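Local coordinates for TOG array regulator of axonemal microtubules protein 1 (Mus musculus, PDB 5DN7) that binds microtubules and promotes their polymerization through its HEAT-repeat TOG regions, serving ciliogenesis and the control of cilium length, at residues A[85-90]-A[121-126]; A[107-112]-A[132-137]. One frame throughout, in Å; residues are numbered along the deposited sequence.

Interaction 1: residues A[85-90]-A[121-126]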
loop_
_atom_site.group_PDB
_atom_site.type_symbol
_atom_site.label_atom_id
_atom_site.label_comp_id
_atom_site.label_asym_id
_atom_site.label_seq_id
_atom_site.Cartn_x
_atom_site.Cartn_y
_atom_site.Cartn_z
ATOM N N GLY A 85 11.369 12.201 2.830
ATOM C CA GLY A 85 11.507 12.554 4.234
ATOM C C GLY A 85 10.173 12.600 4.972
ATOM O O GLY A 85 10.060 12.175 6.131
ATOM N N THR A 86 9.150 13.124 4.307
ATOM C CA THR A 86 7.825 13.190 4.914
ATOM C C THR A 86 7.307 11.774 5.156
ATOM O O THR A 86 6.801 11.493 6.219
ATOM C CB THR A 86 6.840 13.959 4.042
ATOM O OG1 THR A 86 7.354 15.271 3.779
ATOM C CG2 THR A 86 5.493 14.073 4.725
ATOM N N LEU A 87 7.461 10.890 4.173
ATOM C CA LEU A 87 7.080 9.487 4.324
ATOM C C LEU A 87 7.797 8.838 5.492
ATOM O O LEU A 87 7.207 8.038 6.209
ATOM C CB LEU A 87 7.354 8.698 3.044
ATOM C CG LEU A 87 6.348 8.927 1.927
ATOM C CD1 LEU A 87 6.766 8.230 0.648
ATOM C CD2 LEU A 87 4.973 8.429 2.393
ATOM N N GLN A 88 9.065 9.182 5.695
ATOM C CA GLN A 88 9.756 8.703 6.887
ATOM C C GLN A 88 9.122 9.222 8.188
ATOM O O GLN A 88 8.958 8.474 9.181
ATOM C CB GLN A 88 11.214 9.103 6.829
ATOM C CG GLN A 88 11.997 8.278 5.853
ATOM C CD GLN A 88 13.449 8.587 5.935
ATOM O OE1 GLN A 88 13.851 9.744 5.800
ATOM N NE2 GLN A 88 14.261 7.562 6.176
ATOM N N VAL A 89 8.761 10.503 8.189
ATOM C CA VAL A 89 8.056 11.050 9.348
ATOM C C VAL A 89 6.717 10.329 9.606
ATOM O O VAL A 89 6.380 10.001 10.732
ATOM C CB VAL A 89 7.814 12.548 9.172
ATOM C CG1 VAL A 89 6.772 13.042 10.170
ATOM C CG2 VAL A 89 9.140 13.297 9.325
ATOM N N LEU A 90 5.971 10.081 8.545
ATOM C CA LEU A 90 4.689 9.403 8.609
ATOM C C LEU A 90 4.846 7.969 9.107
ATOM O O LEU A 90 4.061 7.505 9.923
ATOM C CB LEU A 90 4.021 9.427 7.231
ATOM C CG LEU A 90 2.631 8.803 7.127
ATOM C CD1 LEU A 90 1.706 9.477 8.112
ATOM C CD2 LEU A 90 2.084 8.893 5.695
ATOM N N LEU A 121 12.422 3.956 -5.992
ATOM C CA LEU A 121 12.655 2.923 -5.017
ATOM C C LEU A 121 12.693 3.462 -3.582
ATOM O O LEU A 121 12.172 2.804 -2.690
ATOM C CB LEU A 121 13.948 2.167 -5.355
ATOM C CG LEU A 121 14.347 0.972 -4.491
ATOM C CD1 LEU A 121 15.058 -0.110 -5.329
ATOM C CD2 LEU A 121 15.257 1.428 -3.339
ATOM N N VAL A 122 13.291 4.623 -3.320
ATOM C CA VAL A 122 13.336 5.091 -1.913
ATOM C C VAL A 122 11.904 5.349 -1.361
ATOM O O VAL A 122 11.536 4.984 -0.202
ATOM C CB VAL A 122 14.220 6.371 -1.753
ATOM C CG1 VAL A 122 15.716 6.012 -1.750
ATOM C CG2 VAL A 122 13.909 7.385 -2.817
ATOM N N ILE A 123 11.082 5.915 -2.239
ATOM C CA ILE A 123 9.685 6.144 -1.948
ATOM C C ILE A 123 8.979 4.827 -1.641
ATOM O O ILE A 123 8.405 4.677 -0.571
ATOM C CB ILE A 123 8.997 6.872 -3.116
ATOM C CG1 ILE A 123 9.585 8.273 -3.251
ATOM C CG2 ILE A 123 7.494 6.940 -2.914
ATOM C CD1 ILE A 123 9.746 8.980 -1.936
ATOM N N LYS A 124 9.049 3.881 -2.574
ATOM C CA LYS A 124 8.458 2.558 -2.404
ATOM C C LYS A 124 8.929 1.850 -1.115
ATOM O O LYS A 124 8.128 1.190 -0.443
ATOM C CB LYS A 124 8.759 1.691 -3.626
ATOM C CG LYS A 124 8.211 0.285 -3.506
ATOM C CD LYS A 124 8.314 -0.479 -4.820
ATOM C CE LYS A 124 8.056 -1.965 -4.569
ATOM N NZ LYS A 124 8.465 -2.857 -5.722
ATOM N N GLN A 125 10.201 2.010 -0.750
ATOM C CA GLN A 125 10.688 1.499 0.535
ATOM C C GLN A 125 9.822 2.037 1.676
ATOM O O GLN A 125 9.289 1.271 2.516
ATOM C CB GLN A 125 12.145 1.893 0.788
ATOM C CG GLN A 125 13.170 0.973 0.180
ATOM C CD GLN A 125 14.586 1.513 0.319
ATOM O OE1 GLN A 125 14.796 2.625 0.819
ATOM N NE2 GLN A 125 15.565 0.740 -0.151
ATOM N N GLU A 126 9.680 3.363 1.698
ATOM C CA GLU A 126 8.907 3.926 2.803
ATOM C C GLU A 126 7.414 3.555 2.768
ATOM O O GLU A 126 6.831 3.212 3.816
ATOM C CB GLU A 126 9.077 5.443 2.849
ATOM C CG GLU A 126 10.530 5.846 3.083
ATOM C CD GLU A 126 11.095 5.254 4.368
ATOM O OE1 GLU A 126 10.335 5.106 5.352
ATOM O OE2 GLU A 126 12.304 4.927 4.403
#
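Leu-87 and Glu-126 face each other at the point where the two backbones come nearest, their CA atoms 6.0 Å apart, and their first side-chain carbons already touch: Leu-87 CB lies 3.7 Å from Glu-126 CB. Beyond this, Leu-87 extends CD1 to Ile-123, crossing that side chain at about a right angle and meeting Ile-123 CG2 at 3.9 Å, with Ile-123 CD1 scarcely farther off. The segments run almost parallel, 10° between their axes and 9.4 Å apart, as expected for equivalent helices of successive repeats in a HEAT solenoid; here they are helices 80-97 and 121-138, predicted to belong to HEAT 5 and HEAT 6 of the TOG2 region. Glu-126 is bent at its second torsion (chi2 -57°), which swings the carboxylate across the Gln-88 side chain: Glu-126 CD sits 3.5 Å from Gln-88 CG. No hydrogen bond joins the pair; the amide and carboxylate planes are 64° apart, and Gln-88 NE2 stays 3.7 Å from Glu-126 OE2. That oxygen instead forms a salt bridge with Lys-129, one turn further along its own helix. Replacing Glu-126 by an alanine removes everything beyond CB, which would probably leave Lys-129 without its carboxylate mate and Gln-88 CG without the group that covers it.

Interaction 2: residues A[107-112]-A[132-137]; sequences PVIAAS and LKLMKE
Leu-134 meets Val-108 and Ile-109 with its two methyls, and these three buried side chains make the whole contact between the segments. It joins helices 105-114 and 121-138, the antiparallel pair of one predicted HEAT repeat (HEAT 6), the helical hairpin that is the unit of the TOG solenoid. The closer approach is to Ile-109: Leu-134 CD1 comes to 3.6 Å from Ile-109 CG1, so the middle of the isoleucine chain comes closer to the leucine than its terminal methyl does. Val-108 is met by both leucine methyls through a single branch, Val-108 CG1 lying 4.1 Å from Leu-134 CD2 and equally far from Leu-134 CD1. That branch is anti to the valine's backbone N (chi1 172°), an orientation that directs it to the leucine. The backbones stay well apart, with 8.7 Å between the CA atoms of Ile-109 and Leu-134, and only 120 Å² is buried in all; the side chains bridge the separation.

Neighbouring helices close round the trio. Val-94 of helix 80-97 packs on Val-108, while helix 140-148 supplies Leu-146 to Ile-109 and Val-143 to Leu-134. On the 107-112 side, the polar group of the buried Ser-112 is turned back onto its own helix. Its hydroxyl donates to Val-108 O, with Ser-112 OG 2.9 Å from that oxygen and tilted 35° from the carbonyl plane, while Ser-112 N reaches the same oxygen from the opposite face.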
loop_
_atom_site.group_PDB
_atom_site.type_symbol
_atom_site.label_atom_id
_atom_site.label_comp_id
_atom_site.label_asym_id
_atom_site.label_seq_id
_atom_site.Cartn_x
_atom_site.Cartn_y
_atom_site.Cartn_z
ATOM N N PRO A 107 -7.066 8.505 6.574
ATOM C CA PRO A 107 -6.048 9.511 6.264
ATOM C C PRO A 107 -4.669 8.920 5.936
ATOM O O PRO A 107 -4.069 9.322 4.943
ATOM C CB PRO A 107 -5.990 10.344 7.550
ATOM C CG PRO A 107 -7.349 10.286 8.079
ATOM C CD PRO A 107 -7.875 8.901 7.742
ATOM N N VAL A 108 -4.171 7.991 6.743
ATOM C CA VAL A 108 -2.845 7.440 6.483
ATOM C C VAL A 108 -2.859 6.694 5.145
ATOM O O VAL A 108 -1.920 6.812 4.355
ATOM C CB VAL A 108 -2.354 6.520 7.627
ATOM C CG1 VAL A 108 -1.047 5.797 7.234
ATOM C CG2 VAL A 108 -2.128 7.327 8.892
ATOM N N ILE A 109 -3.936 5.962 4.860
ATOM C CA ILE A 109 -4.004 5.264 3.572
ATOM C C ILE A 109 -4.133 6.243 2.382
ATOM O O ILE A 109 -3.534 6.009 1.339
ATOM C CB ILE A 109 -5.150 4.218 3.541
ATOM C CG1 ILE A 109 -4.710 2.953 4.279
ATOM C CG2 ILE A 109 -5.511 3.832 2.107
ATOM C CD1 ILE A 109 -5.724 1.787 4.209
ATOM N N ALA A 110 -4.870 7.343 2.531
ATOM C CA ALA A 110 -4.962 8.306 1.431
ATOM C C ALA A 110 -3.574 8.904 1.162
ATOM O O ALA A 110 -3.104 8.995 -0.010
ATOM C CB ALA A 110 -5.968 9.398 1.745
ATOM N N ALA A 111 -2.907 9.268 2.260
ATOM C CA ALA A 111 -1.542 9.791 2.177
ATOM C C ALA A 111 -0.627 8.804 1.464
ATOM O O ALA A 111 0.171 9.185 0.609
ATOM C CB ALA A 111 -0.999 10.116 3.561
ATOM N N SER A 112 -0.755 7.530 1.783
ATOM C CA SER A 112 0.135 6.544 1.189
ATOM C C SER A 112 -0.191 6.258 -0.282
ATOM O O SER A 112 0.711 5.992 -1.097
ATOM C CB SER A 112 0.096 5.267 2.011
ATOM O OG SER A 112 0.502 5.562 3.344
ATOM N N LEU A 132 2.766 -2.288 5.537
ATOM C CA LEU A 132 2.954 -3.494 6.322
ATOM C C LEU A 132 2.677 -3.228 7.791
ATOM O O LEU A 132 2.073 -4.076 8.479
ATOM C CB LEU A 132 4.366 -4.067 6.146
ATOM C CG LEU A 132 4.541 -4.770 4.793
ATOM C CD1 LEU A 132 6.022 -4.969 4.414
ATOM C CD2 LEU A 132 3.781 -6.088 4.800
ATOM N N LYS A 133 3.095 -2.060 8.283
ATOM C CA LYS A 133 2.744 -1.703 9.661
ATOM C C LYS A 133 1.205 -1.651 9.846
ATOM O O LYS A 133 0.651 -2.230 10.806
ATOM C CB LYS A 133 3.379 -0.366 10.049
ATOM C CG LYS A 133 3.367 -0.100 11.543
ATOM C CD LYS A 133 4.142 -1.197 12.279
ATOM C CE LYS A 133 4.187 -0.988 13.783
ATOM N NZ LYS A 133 5.375 -1.726 14.355
ATOM N N LEU A 134 0.531 -0.972 8.913
ATOM C CA LEU A 134 -0.922 -0.882 8.945
ATOM C C LEU A 134 -1.544 -2.270 9.014
ATOM O O LEU A 134 -2.399 -2.520 9.850
ATOM C CB LEU A 134 -1.474 -0.136 7.729
ATOM C CG LEU A 134 -1.235 1.375 7.608
ATOM C CD1 LEU A 134 -1.952 1.919 6.377
ATOM C CD2 LEU A 134 -1.657 2.133 8.862
ATOM N N MET A 135 -1.105 -3.170 8.139
ATOM C CA MET A 135 -1.663 -4.519 8.142
ATOM C C MET A 135 -1.415 -5.241 9.450
ATOM O O MET A 135 -2.254 -6.015 9.905
ATOM C CB MET A 135 -1.088 -5.350 7.012
ATOM C CG MET A 135 -1.534 -4.887 5.673
ATOM S SD MET A 135 -0.659 -5.768 4.405
ATOM C CE MET A 135 -1.356 -4.854 3.041
ATOM N N LYS A 136 -0.239 -5.012 10.021
ATOM C CA LYS A 136 0.096 -5.610 11.298
ATOM C C LYS A 136 -0.853 -5.127 12.395
ATOM O O LYS A 136 -1.230 -5.892 13.275
ATOM C CB LYS A 136 1.533 -5.278 11.680
ATOM C CG LYS A 136 2.008 -5.994 12.943
ATOM C CD LYS A 136 3.046 -5.174 13.703
ATOM C CE LYS A 136 4.128 -4.646 12.771
ATOM N NZ LYS A 136 4.755 -5.711 11.929
ATOM N N GLU A 137 -1.251 -3.860 12.329
ATOM C CA GLU A 137 -2.021 -3.252 13.412
ATOM C C GLU A 137 -3.537 -3.479 13.305
ATOM O O GLU A 137 -4.188 -3.772 14.308
ATOM C CB GLU A 137 -1.719 -1.747 13.490
ATOM C CG GLU A 137 -0.313 -1.430 14.005
ATOM C CD GLU A 137 -0.080 -1.963 15.424
ATOM O OE1 GLU A 137 0.963 -2.620 15.656
ATOM O OE2 GLU A 137 -0.951 -1.734 16.304
#

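How the interactions relate
Helix 121-138 takes part in both contacts, using residues 121-126 near its start in interaction 1 and 132-137 near its end in interaction 2. Along the chain the segments alternate, in the order 85-90, 107-112, 121-126, 132-137, so the two contacts interlock. Interaction 1 links helices of successive predicted repeats, HEAT 5 and HEAT 6; interaction 2 lies within HEAT 6. Their centres are 13 Å apart, yet they touch directly where Leu-90 CD2 packs 3.9 Å from Ala-111 CB, bringing helix 80-97 against helix 105-114. Three helices are thus packed pairwise, a continuity that builds the solenoid of this microtubule-binding TOG domain.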